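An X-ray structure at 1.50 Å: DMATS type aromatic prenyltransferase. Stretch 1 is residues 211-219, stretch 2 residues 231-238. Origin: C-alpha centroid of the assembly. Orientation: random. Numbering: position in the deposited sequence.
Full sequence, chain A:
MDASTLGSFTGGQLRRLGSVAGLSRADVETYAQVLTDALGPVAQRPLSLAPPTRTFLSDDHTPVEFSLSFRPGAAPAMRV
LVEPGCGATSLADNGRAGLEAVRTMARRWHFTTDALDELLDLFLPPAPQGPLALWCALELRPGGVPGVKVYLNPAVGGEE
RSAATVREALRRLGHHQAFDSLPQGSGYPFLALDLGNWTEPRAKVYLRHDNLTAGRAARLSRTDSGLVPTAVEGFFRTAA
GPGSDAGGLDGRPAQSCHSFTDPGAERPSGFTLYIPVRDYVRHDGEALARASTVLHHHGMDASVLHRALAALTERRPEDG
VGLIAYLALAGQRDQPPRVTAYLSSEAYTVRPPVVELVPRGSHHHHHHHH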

# COMPACT_ATOMS: atom_id res chain seq x y z
N ASN A 211 -3.51 -14.80 12.61
CA ASN A 211 -2.77 -15.33 13.79
C ASN A 211 -1.42 -15.83 13.31
O ASN A 211 -0.99 -16.96 13.66
N LEU A 212 -0.75 -15.06 12.47
CA LEU A 212 0.57 -15.47 11.95
C LEU A 212 1.58 -15.59 13.08
O LEU A 212 1.61 -14.75 13.99
N THR A 213 2.42 -16.63 13.01
CA THR A 213 3.57 -16.83 13.91
C THR A 213 4.88 -16.61 13.17
O THR A 213 4.90 -16.63 11.93
N ALA A 214 5.94 -16.40 13.93
CA ALA A 214 7.26 -16.13 13.39
C ALA A 214 7.70 -17.34 12.53
O ALA A 214 8.17 -17.14 11.43
N GLY A 215 7.48 -18.56 13.03
CA GLY A 215 7.82 -19.80 12.30
C GLY A 215 7.04 -19.95 11.01
O GLY A 215 7.62 -20.34 10.00
N ARG A 216 5.73 -19.65 11.03
CA ARG A 216 4.90 -19.80 9.82
C ARG A 216 5.35 -18.74 8.80
O ARG A 216 5.44 -19.06 7.60
N ALA A 217 5.65 -17.54 9.28
CA ALA A 217 6.10 -16.40 8.46
C ALA A 217 7.37 -16.81 7.70
O ALA A 217 7.46 -16.57 6.51
N ALA A 218 8.28 -17.49 8.39
CA ALA A 218 9.55 -18.01 7.82
C ALA A 218 9.30 -19.01 6.69
O ALA A 218 10.22 -19.22 5.88
N ARG A 219 8.13 -19.64 6.61
CA ARG A 219 7.80 -20.68 5.61
C ARG A 219 6.93 -20.15 4.46
O ARG A 219 6.59 -20.95 3.59
N ALA A 231 15.87 -13.83 8.58
CA ALA A 231 15.61 -12.38 8.37
C ALA A 231 14.10 -12.14 8.53
O ALA A 231 13.72 -11.12 9.08
N VAL A 232 13.30 -13.07 8.06
CA VAL A 232 11.82 -12.95 8.11
C VAL A 232 11.40 -13.07 9.58
O VAL A 232 10.57 -12.26 10.03
N GLU A 233 11.99 -14.01 10.34
CA GLU A 233 11.63 -14.20 11.77
C GLU A 233 12.07 -12.99 12.58
O GLU A 233 11.30 -12.56 13.43
N GLY A 234 13.28 -12.49 12.32
CA GLY A 234 13.81 -11.30 13.01
C GLY A 234 12.90 -10.11 12.79
O GLY A 234 12.58 -9.39 13.75
N PHE A 235 12.46 -9.92 11.56
CA PHE A 235 11.62 -8.76 11.19
C PHE A 235 10.27 -8.94 11.89
O PHE A 235 9.78 -7.98 12.51
N PHE A 236 9.70 -10.13 11.79
CA PHE A 236 8.40 -10.45 12.45
C PHE A 236 8.49 -10.04 13.93
O PHE A 236 7.59 -9.37 14.43
N ARG A 237 9.54 -10.46 14.62
CA ARG A 237 9.65 -10.23 16.08
C ARG A 237 9.87 -8.74 16.38
O ARG A 237 9.28 -8.25 17.35
N THR A 238 10.70 -8.05 15.59
CA THR A 238 10.98 -6.61 15.81
C THR A 238 9.69 -5.82 15.62
O THR A 238 9.40 -4.96 16.44

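The contact between these two stretches is small, held by packing rather than by hydrogen bonds: it buries 388 Å², counting both sides, and no hydrogen bond crosses it. Three residues carry most of it, Phe 236, Ala 214 and Glu 233, and the rest of the packing is best read around them.

Phe 236 loses the most surface to the other stretch. Its CA-to-CB bond points toward stretch 1, and with chi1 at 177° (t) and chi2 at 104° the ring extends from its helix to lie beside the start of the short one. A flat, rigid ring suits this place because it can meet backbone and side chains at once. Over one face lie Ala 214 N and Thr 213 C, the latter 3.6 Å from Phe 236 CZ. At the ring edge, near its plane, sits the carbonyl of Leu 212, its O atom 3.2 Å from Phe 236 CZ. Such an approach sets the negative oxygen against the slightly positive rim of the ring. The CA-to-CB bond of Leu 212 points toward stretch 2; with chi1 t and chi2 p, its CG comes within 3.9 Å of Phe 236 CE1. Ala 217, whose CA-to-CB bond also points toward stretch 2, adds its methyl obliquely, CB lying 4.0 Å from Phe 236 CD1.

Ala 214 is the main partner from stretch 1. Its CA-to-CB bond runs sideways, yet CB lies 3.6 Å from Phe 236 CD2 and 3.8 Å from Arg 237 NH2, so one methyl touches both an aromatic ring and a guanidinium, the latter over one of its faces. The small side chain also suits the close backbone approach, with Ala 214 CA only 5.0 Å from Glu 233 CA.

Glu 233 shows how a charged residue can serve such a contact. It starts out sideways, but with chi1 m and chi2 t its end comes nearer to stretch 1. Its methylene CG packs 3.5 Å from Ala 214 O, while OE2 lies 3.6 Å from Ala 218 CB and 4.0 Å from Gly 215 CA. The carboxylate finds its polar partner one turn along its own helix: Arg 237 NH1 donates to Glu 233 OE1 at 2.9 Å, forming a salt bridge. The pair thus satisfies its charge within stretch 2 while the guanidinium offers a face to the methyl of Ala 214.

One residue before Glu 233, the CA-to-CB bond of Val 232 points toward stretch 1, with chi1 t. Its CG1 lies 3.5 Å from Ala 217 O and 4.1 Å from Ala 217 CB, a compact branched side chain filling the space beside a methyl.

Stretch 1 is held in shape by bonds of its own. Thr 213, whose CB points away from the contact, caps the short helix: with chi1 p, its OG1 accepts from Arg 216 N at 3.1 Å. Arg 216 leaves the interface alone, and its NH1 donates to Asn 211 O at 3.0 Å, tying the helix to the preceding loop.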

# COMPACT_ATOMS: atom_id res chain seq x y z
CB ASN A 211 -3.57 -16.41 14.52
CG ASN A 211 -4.94 -15.92 14.92
OD1 ASN A 211 -5.08 -14.84 15.50
ND2 ASN A 211 -5.96 -16.69 14.60
CB LEU A 212 1.06 -14.46 10.91
CG LEU A 212 2.32 -14.81 10.13
CD1 LEU A 212 2.18 -16.04 9.25
CD2 LEU A 212 2.72 -13.62 9.29
CB THR A 213 3.59 -18.26 14.48
OG1 THR A 213 3.73 -19.15 13.37
CG2 THR A 213 2.34 -18.55 15.26
CB ALA A 214 8.21 -15.85 14.52
CB ARG A 216 3.41 -19.71 10.17
CG ARG A 216 2.52 -20.18 9.03
CD ARG A 216 1.04 -20.13 9.33
NE ARG A 216 0.77 -20.81 10.60
CZ ARG A 216 0.27 -20.23 11.68
NH1 ARG A 216 -0.15 -18.98 11.63
NH2 ARG A 216 0.15 -20.93 12.80
CB ALA A 217 6.32 -15.21 9.33
CB ALA A 218 10.35 -18.63 8.93
CB ARG A 219 7.16 -21.88 6.32
CG ARG A 219 8.16 -22.68 7.14
CD ARG A 219 7.58 -23.90 7.83
NE ARG A 219 6.83 -23.52 9.02
CZ ARG A 219 5.50 -23.46 9.10
NH1 ARG A 219 4.95 -23.10 10.24
NH2 ARG A 219 4.74 -23.76 8.06
CB ALA A 231 16.08 -11.90 7.02
CB VAL A 232 11.14 -13.97 7.19
CG1 VAL A 232 9.63 -13.92 7.33
CG2 VAL A 232 11.53 -13.75 5.74
CB GLU A 233 12.26 -15.48 12.36
CG GLU A 233 11.64 -16.74 11.80
CD GLU A 233 11.67 -17.93 12.73
OE1 GLU A 233 11.59 -17.74 13.97
OE2 GLU A 233 11.73 -19.07 12.21
CB PHE A 235 11.46 -8.66 9.68
CG PHE A 235 10.32 -7.80 9.26
CD1 PHE A 235 10.39 -6.42 9.40
CD2 PHE A 235 9.16 -8.36 8.77
CE1 PHE A 235 9.32 -5.62 9.05
CE2 PHE A 235 8.11 -7.55 8.38
CZ PHE A 235 8.19 -6.19 8.52
CB PHE A 236 8.04 -11.93 12.27
CG PHE A 236 6.76 -12.35 12.97
CD1 PHE A 236 5.59 -12.57 12.26
CD2 PHE A 236 6.76 -12.61 14.33
CE1 PHE A 236 4.43 -12.98 12.92
CE2 PHE A 236 5.60 -12.99 14.98
CZ PHE A 236 4.44 -13.18 14.27
CB ARG A 237 10.77 -11.09 16.67
CG ARG A 237 10.46 -12.58 16.63
CD ARG A 237 11.39 -13.38 17.52
NE ARG A 237 10.76 -14.66 17.82
CZ ARG A 237 10.92 -15.78 17.13
NH1 ARG A 237 11.73 -15.82 16.08
NH2 ARG A 237 10.26 -16.87 17.49
CB THR A 238 12.10 -6.10 14.91
OG1 THR A 238 13.27 -6.86 15.20
CG2 THR A 238 12.36 -4.62 15.10